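Local atomic coordinates of catechol 2,3-dioxygenase (Rhodococcus sp., PDB entry 2WL9), a protein that probably catalyses the extradiol ring cleavage of catechols with dioxygen at a non-haem iron centre, a step in the breakdown of aromatic hydrocarbons. Residues T218-L223 with E263-G267; L239-S245 with R280-D286. All blocks are in the same frame, centred on the assembly; numbering follows the deposited sequence.

Both contacts reach the same mixed sheet of the iron-binding half of the chain, with centres about 15 Å apart, and both reach a second subunit. Contact 1 sets the start of helix 220-232 against strand 261-266; its chemistry is mainly apolar, with one weak hydrogen bond and 287 Å² buried. Contact 2 ties residues 239-245, with strand 242-243, to segment 280-286 through a run of backbone and side-chain hydrogen bonds, burying 753 Å². Each mixes buried and more exposed residues, so neither is wholly core or surface. They meet near the metal, where Glu263 OE2 lies 3.8 Å from His244 NE2 in packing contact.

Contact 1: T218-L223 with E263-G267. With FE (Fe (III) ion), chain K.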
loop_
_atom_site.group_PDB
_atom_site.type_symbol
_atom_site.label_atom_id
_atom_site.label_comp_id
_atom_site.label_asym_id
_atom_site.label_seq_id
_atom_site.Cartn_x
_atom_site.Cartn_y
_atom_site.Cartn_z
ATOM N N THR C 218 -22.424 -3.291 8.905
ATOM C CA THR C 218 -21.257 -2.995 8.059
ATOM C C THR C 218 -21.668 -2.259 6.782
ATOM O O THR C 218 -20.919 -1.410 6.276
ATOM C CB THR C 218 -20.447 -4.262 7.657
ATOM O OG1 THR C 218 -21.289 -5.171 6.941
ATOM C CG2 THR C 218 -19.845 -4.955 8.871
ATOM N N HIS C 219 -22.864 -2.574 6.287
ATOM C CA HIS C 219 -23.334 -2.093 4.997
ATOM C C HIS C 219 -24.533 -1.170 5.168
ATOM O O HIS C 219 -25.499 -1.501 5.871
ATOM C CB HIS C 219 -23.737 -3.269 4.102
ATOM C CG HIS C 219 -22.586 -4.071 3.578
ATOM N ND1 HIS C 219 -21.630 -4.634 4.394
ATOM C CD2 HIS C 219 -22.255 -4.425 2.312
ATOM C CE1 HIS C 219 -20.757 -5.298 3.657
ATOM N NE2 HIS C 219 -21.112 -5.184 2.388
ATOM N N LEU C 220 -24.469 -0.019 4.507
ATOM C CA LEU C 220 -25.545 0.967 4.579
ATOM C C LEU C 220 -26.887 0.365 4.166
ATOM O O LEU C 220 -27.918 0.666 4.764
ATOM C CB LEU C 220 -25.204 2.203 3.729
ATOM C CG LEU C 220 -26.235 3.333 3.557
ATOM C CD1 LEU C 220 -26.873 3.768 4.871
ATOM C CD2 LEU C 220 -25.586 4.537 2.868
ATOM N N ASP C 221 -26.868 -0.506 3.165
ATOM C CA ASP C 221 -28.100 -1.069 2.614
ATOM C C ASP C 221 -28.913 -1.909 3.601
ATOM O O ASP C 221 -30.130 -2.050 3.445
ATOM C CB ASP C 221 -27.788 -1.843 1.332
ATOM C CG ASP C 221 -27.311 -0.927 0.218
ATOM O OD1 ASP C 221 -27.516 0.291 0.342
ATOM O OD2 ASP C 221 -26.731 -1.410 -0.765
ATOM N N ASP C 222 -28.235 -2.452 4.612
ATOM C CA ASP C 222 -28.895 -3.159 5.709
ATOM C C ASP C 222 -29.634 -2.217 6.647
ATOM O O ASP C 222 -30.674 -2.577 7.201
ATOM C CB ASP C 222 -27.886 -4.014 6.480
ATOM C CG ASP C 222 -27.619 -5.343 5.795
ATOM O OD1 ASP C 222 -28.577 -5.904 5.223
ATOM O OD2 ASP C 222 -26.463 -5.819 5.820
ATOM N N LEU C 223 -29.091 -1.019 6.832
ATOM C CA LEU C 223 -29.781 0.022 7.587
ATOM C C LEU C 223 -31.046 0.445 6.849
ATOM O O LEU C 223 -32.108 0.574 7.461
ATOM C CB LEU C 223 -28.863 1.222 7.831
ATOM C CG LEU C 223 -29.439 2.424 8.583
ATOM C CD1 LEU C 223 -29.809 2.070 10.024
ATOM C CD2 LEU C 223 -28.458 3.580 8.550
ATOM N N GLU C 263 -31.349 1.448 18.362
ATOM C CA GLU C 263 -30.826 2.445 17.451
ATOM C C GLU C 263 -29.957 1.766 16.382
ATOM O O GLU C 263 -28.744 1.675 16.541
ATOM C CB GLU C 263 -30.031 3.494 18.243
ATOM C CG GLU C 263 -29.526 4.691 17.433
ATOM C CD GLU C 263 -28.319 5.374 18.076
ATOM O OE1 GLU C 263 -27.972 5.045 19.232
ATOM O OE2 GLU C 263 -27.723 6.255 17.434
ATOM N N PRO C 264 -30.584 1.271 15.295
ATOM C CA PRO C 264 -29.823 0.701 14.187
ATOM C C PRO C 264 -28.985 1.784 13.517
ATOM O O PRO C 264 -29.468 2.899 13.315
ATOM C CB PRO C 264 -30.911 0.208 13.228
ATOM C CG PRO C 264 -32.119 0.040 14.085
ATOM C CD PRO C 264 -32.036 1.147 15.071
ATOM N N GLY C 265 -27.746 1.458 13.180
ATOM C CA GLY C 265 -26.838 2.455 12.618
ATOM C C GLY C 265 -25.812 1.923 11.645
ATOM O O GLY C 265 -25.741 0.715 11.395
ATOM N N TRP C 266 -25.031 2.849 11.090
ATOM C CA TRP C 266 -23.990 2.563 10.109
ATOM C C TRP C 266 -22.959 3.690 10.099
ATOM O O TRP C 266 -23.309 4.858 10.276
ATOM C CB TRP C 266 -24.582 2.426 8.703
ATOM C CG TRP C 266 -23.531 2.326 7.629
ATOM C CD1 TRP C 266 -22.883 1.200 7.228
ATOM C CD2 TRP C 266 -22.996 3.402 6.841
ATOM N NE1 TRP C 266 -21.976 1.500 6.232
ATOM C CE2 TRP C 266 -22.026 2.843 5.976
ATOM C CE3 TRP C 266 -23.237 4.783 6.788
ATOM C CZ2 TRP C 266 -21.301 3.613 5.061
ATOM C CZ3 TRP C 266 -22.512 5.554 5.878
ATOM C CH2 TRP C 266 -21.556 4.966 5.028
ATOM N N GLY C 267 -21.695 3.327 9.881
ATOM C CA GLY C 267 -20.626 4.306 9.675
ATOM C C GLY C 267 -20.157 5.048 10.912
ATOM O O GLY C 267 -19.761 6.217 10.819
HETATM FE FE FE K . -26.762 6.253 20.781
#
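Trp266 supplies most of the apolar contact, laying one face of its indole against the start of helix 220-232. Leu220 CB stands 4.0 Å from the centroid of the five-membered ring and only 10° off the ring normal, a CH-pi contact over the centre of the face. Leu220 N lies over the same face, 3.4 Å from Trp266 CD1. With chi1 at 172°, the indole is swung opposite the backbone N of Trp266, which places it against the first turn of the helix. Further along, Leu223 crosses Trp266 at about a right angle and divides its two methyls: CD2 meets Trp266 CB at 4.0 Å, while CD1 touches Pro264 CB at 3.9 Å and approaches Pro264 O to 3.4 Å.

The arrangement is helix-on-sheet packing in a vicinal oxygen chelate (glyoxalase-like) domain: strand 261-266 pairs in parallel with strand 210-217, which leads through residues 218-219 into the helix lying against the sheet.

Polar contact across the segments is confined to the indole edge. Trp266 NE1 donates to Thr218 O at 3.1 Å, but the N-H...O angle of 130° makes this bond weak. Within 218-223, Thr218 OG1 and His219 ND1 are hydrogen-bonded at 2.6 Å, and Thr218 OG1 is also bonded to Lys139 N.

Metal coordination comes from the first residue of segment 263-267: Glu263 OE1 binds the iron at 2.3 Å alongside His149 and His212. Glu263 OE2 is hydrogen-bonded to Thr251 OG1, a second-shell bond that would limit the carboxylate's rotation. Trp266 also packs on Trp266 of the second subunit.

Contact 2: L239-S245 with R280-D286; sequences LQIGKHS and RDIFGHD
His285 lays one face of its imidazole against the Gly242-Lys243 peptide, and its side chain can be followed outward atom by atom. CB lies 4.2 Å from Gln240 O. CG approaches Gly242 CA, which stands over the middle of the ring, 3.7 Å from the centroid and 12° off the normal, a CH-pi contact. ND1 donates to Gln240 O at 3.0 Å with an N-H...O angle of 155°; the oxygen lies slightly off the ring plane, and this bond restrains the ring's rotation. CD2 is near Lys243 N and His244 CE1, CE1 meets the Gly242 carbonyl group, and NE2 ends 3.4 Å from His244 NE2 without a hydrogen bond. The two imidazoles are oblique, their planes 36° apart.

Backbone bonds flank the ring: Gln240 N donates to Asp286 O, His285 N to Ile241 O, Lys243 N to Phe283 O, and Ile282 N to Lys243 O. Gly242 and Gly284 form an antiparallel non-hydrogen-bonded pair, CA atoms only 3.9 Å apart. This short pairing adds the weakly bonded strand 283-284 to the sheet of the glyoxalase-like, iron-binding domain. Ser245 OG donates to Arg280 O at 2.6 Å, while His244 ND1 makes a weak 3.2 Å bond to Asp281 OD1. His244 NE2 is bonded to Tyr253 OH, linking Asp281 to an iron-site residue.

Lys243 runs extended over one face of the Phe283 ring, Lys243 CG 3.6 Å from Phe283 CZ, and its NZ forms a salt bridge with Asp221 of the second subunit. Segment 280-286 thus edges strand 242-243, which also pairs with strand 250-255, while Gln240 and Ile241 pack against helix 220-232.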
loop_
_atom_site.group_PDB
_atom_site.type_symbol
_atom_site.label_atom_id
_atom_site.label_comp_id
_atom_site.label_asym_id
_atom_site.label_seq_id
_atom_site.Cartn_x
_atom_site.Cartn_y
_atom_site.Cartn_z
ATOM N N LEU C 239 -36.713 9.076 16.982
ATOM C CA LEU C 239 -35.826 9.994 16.275
ATOM C C LEU C 239 -35.580 9.456 14.872
ATOM O O LEU C 239 -35.171 8.304 14.701
ATOM C CB LEU C 239 -34.503 10.192 17.036
ATOM C CG LEU C 239 -34.536 10.800 18.450
ATOM C CD1 LEU C 239 -33.211 10.577 19.182
ATOM C CD2 LEU C 239 -34.898 12.285 18.447
ATOM N N GLN C 240 -35.855 10.288 13.870
ATOM C CA GLN C 240 -35.666 9.916 12.470
ATOM C C GLN C 240 -34.173 9.747 12.148
ATOM O O GLN C 240 -33.312 10.073 12.977
ATOM C CB GLN C 240 -36.298 10.965 11.550
ATOM C CG GLN C 240 -37.750 11.302 11.896
ATOM C CD GLN C 240 -38.378 12.304 10.937
ATOM O OE1 GLN C 240 -37.693 13.129 10.342
ATOM N NE2 GLN C 240 -39.694 12.235 10.793
ATOM N N ILE C 241 -33.879 9.232 10.955
ATOM C CA ILE C 241 -32.499 9.096 10.485
ATOM C C ILE C 241 -31.743 10.414 10.641
ATOM O O ILE C 241 -32.275 11.486 10.345
ATOM C CB ILE C 241 -32.423 8.635 9.003
ATOM C CG1 ILE C 241 -33.118 7.283 8.811
ATOM C CG2 ILE C 241 -30.964 8.539 8.539
ATOM C CD1 ILE C 241 -33.428 6.952 7.349
ATOM N N GLY C 242 -30.512 10.319 11.136
ATOM C CA GLY C 242 -29.621 11.467 11.238
ATOM C C GLY C 242 -28.245 11.111 11.768
ATOM O O GLY C 242 -27.832 9.943 11.749
ATOM N N LYS C 243 -27.533 12.132 12.239
ATOM C CA LYS C 243 -26.173 11.966 12.729
ATOM C C LYS C 243 -25.905 12.815 13.958
ATOM O O LYS C 243 -26.093 14.034 13.932
ATOM C CB LYS C 243 -25.155 12.358 11.658
ATOM C CG LYS C 243 -24.899 11.318 10.610
ATOM C CD LYS C 243 -23.564 11.591 9.956
ATOM C CE LYS C 243 -23.289 10.626 8.828
ATOM N NZ LYS C 243 -22.156 11.128 8.012
ATOM N N HIS C 244 -25.455 12.162 15.025
ATOM C CA HIS C 244 -24.922 12.858 16.186
ATOM C C HIS C 244 -23.539 13.404 15.829
ATOM O O HIS C 244 -22.829 12.814 15.010
ATOM C CB HIS C 244 -24.797 11.904 17.374
ATOM C CG HIS C 244 -26.088 11.284 17.802
ATOM N ND1 HIS C 244 -27.131 12.020 18.327
ATOM C CD2 HIS C 244 -26.497 9.993 17.812
ATOM C CE1 HIS C 244 -28.133 11.211 18.620
ATOM N NE2 HIS C 244 -27.774 9.976 18.320
ATOM N N SER C 245 -23.155 14.523 16.441
ATOM C CA SER C 245 -21.836 15.104 16.181
ATOM C C SER C 245 -20.692 14.291 16.791
ATOM O O SER C 245 -19.544 14.392 16.340
ATOM C CB SER C 245 -21.770 16.559 16.648
ATOM O OG SER C 245 -22.708 17.350 15.947
ATOM N N ARG C 280 -24.840 20.452 19.563
ATOM C CA ARG C 280 -25.928 19.914 18.743
ATOM C C ARG C 280 -25.465 18.783 17.821
ATOM O O ARG C 280 -24.272 18.495 17.738
ATOM C CB ARG C 280 -26.600 21.026 17.923
ATOM C CG ARG C 280 -25.710 21.675 16.870
ATOM C CD ARG C 280 -26.549 22.402 15.838
ATOM N NE ARG C 280 -26.882 21.528 14.714
ATOM C CZ ARG C 280 -27.634 21.882 13.675
ATOM N NH1 ARG C 280 -28.169 23.098 13.617
ATOM N NH2 ARG C 280 -27.857 21.014 12.696
ATOM N N ASP C 281 -26.433 18.161 17.144
ATOM C CA ASP C 281 -26.216 17.096 16.164
ATOM C C ASP C 281 -25.949 17.687 14.774
ATOM O O ASP C 281 -26.155 18.884 14.551
ATOM C CB ASP C 281 -27.467 16.217 16.074
ATOM C CG ASP C 281 -27.574 15.199 17.203
ATOM O OD1 ASP C 281 -26.734 15.190 18.131
ATOM O OD2 ASP C 281 -28.520 14.386 17.134
ATOM N N ILE C 282 -25.509 16.841 13.842
ATOM C CA ILE C 282 -25.152 17.292 12.485
ATOM C C ILE C 282 -26.392 17.521 11.619
ATOM O O ILE C 282 -26.635 18.644 11.175
ATOM C CB ILE C 282 -24.141 16.331 11.780
ATOM C CG1 ILE C 282 -22.960 16.020 12.701
ATOM C CG2 ILE C 282 -23.624 16.952 10.461
ATOM C CD1 ILE C 282 -21.981 14.953 12.165
ATOM N N PHE C 283 -27.168 16.463 11.384
ATOM C CA PHE C 283 -28.419 16.563 10.621
ATOM C C PHE C 283 -29.435 15.502 11.058
ATOM O O PHE C 283 -29.097 14.585 11.806
ATOM C CB PHE C 283 -28.164 16.497 9.101
ATOM C CG PHE C 283 -27.586 15.187 8.624
ATOM C CD1 PHE C 283 -26.211 15.041 8.451
ATOM C CD2 PHE C 283 -28.413 14.104 8.335
ATOM C CE1 PHE C 283 -25.670 13.830 8.006
ATOM C CE2 PHE C 283 -27.876 12.889 7.896
ATOM C CZ PHE C 283 -26.511 12.755 7.731
ATOM N N GLY C 284 -30.676 15.640 10.589
ATOM C CA GLY C 284 -31.737 14.685 10.897
ATOM C C GLY C 284 -31.947 14.501 12.388
ATOM O O GLY C 284 -31.764 15.441 13.159
ATOM N N HIS C 285 -32.301 13.283 12.797
ATOM C CA HIS C 285 -32.627 12.986 14.201
ATOM C C HIS C 285 -33.751 13.889 14.712
ATOM O O HIS C 285 -33.779 14.283 15.886
ATOM C CB HIS C 285 -31.390 13.094 15.102
ATOM C CG HIS C 285 -30.469 11.919 15.015
ATOM N ND1 HIS C 285 -30.889 10.672 14.606
ATOM C CD2 HIS C 285 -29.157 11.791 15.321
ATOM C CE1 HIS C 285 -29.870 9.834 14.644
ATOM N NE2 HIS C 285 -28.809 10.486 15.081
ATOM N N ASP C 286 -34.664 14.221 13.807
ATOM C CA ASP C 286 -35.835 15.019 14.139
ATOM C C ASP C 286 -36.742 14.193 15.032
ATOM O O ASP C 286 -36.899 12.987 14.816
ATOM C CB ASP C 286 -36.574 15.411 12.865
ATOM C CG ASP C 286 -35.655 16.043 11.840
ATOM O OD1 ASP C 286 -35.307 17.230 12.019
ATOM O OD2 ASP C 286 -35.267 15.346 10.872
#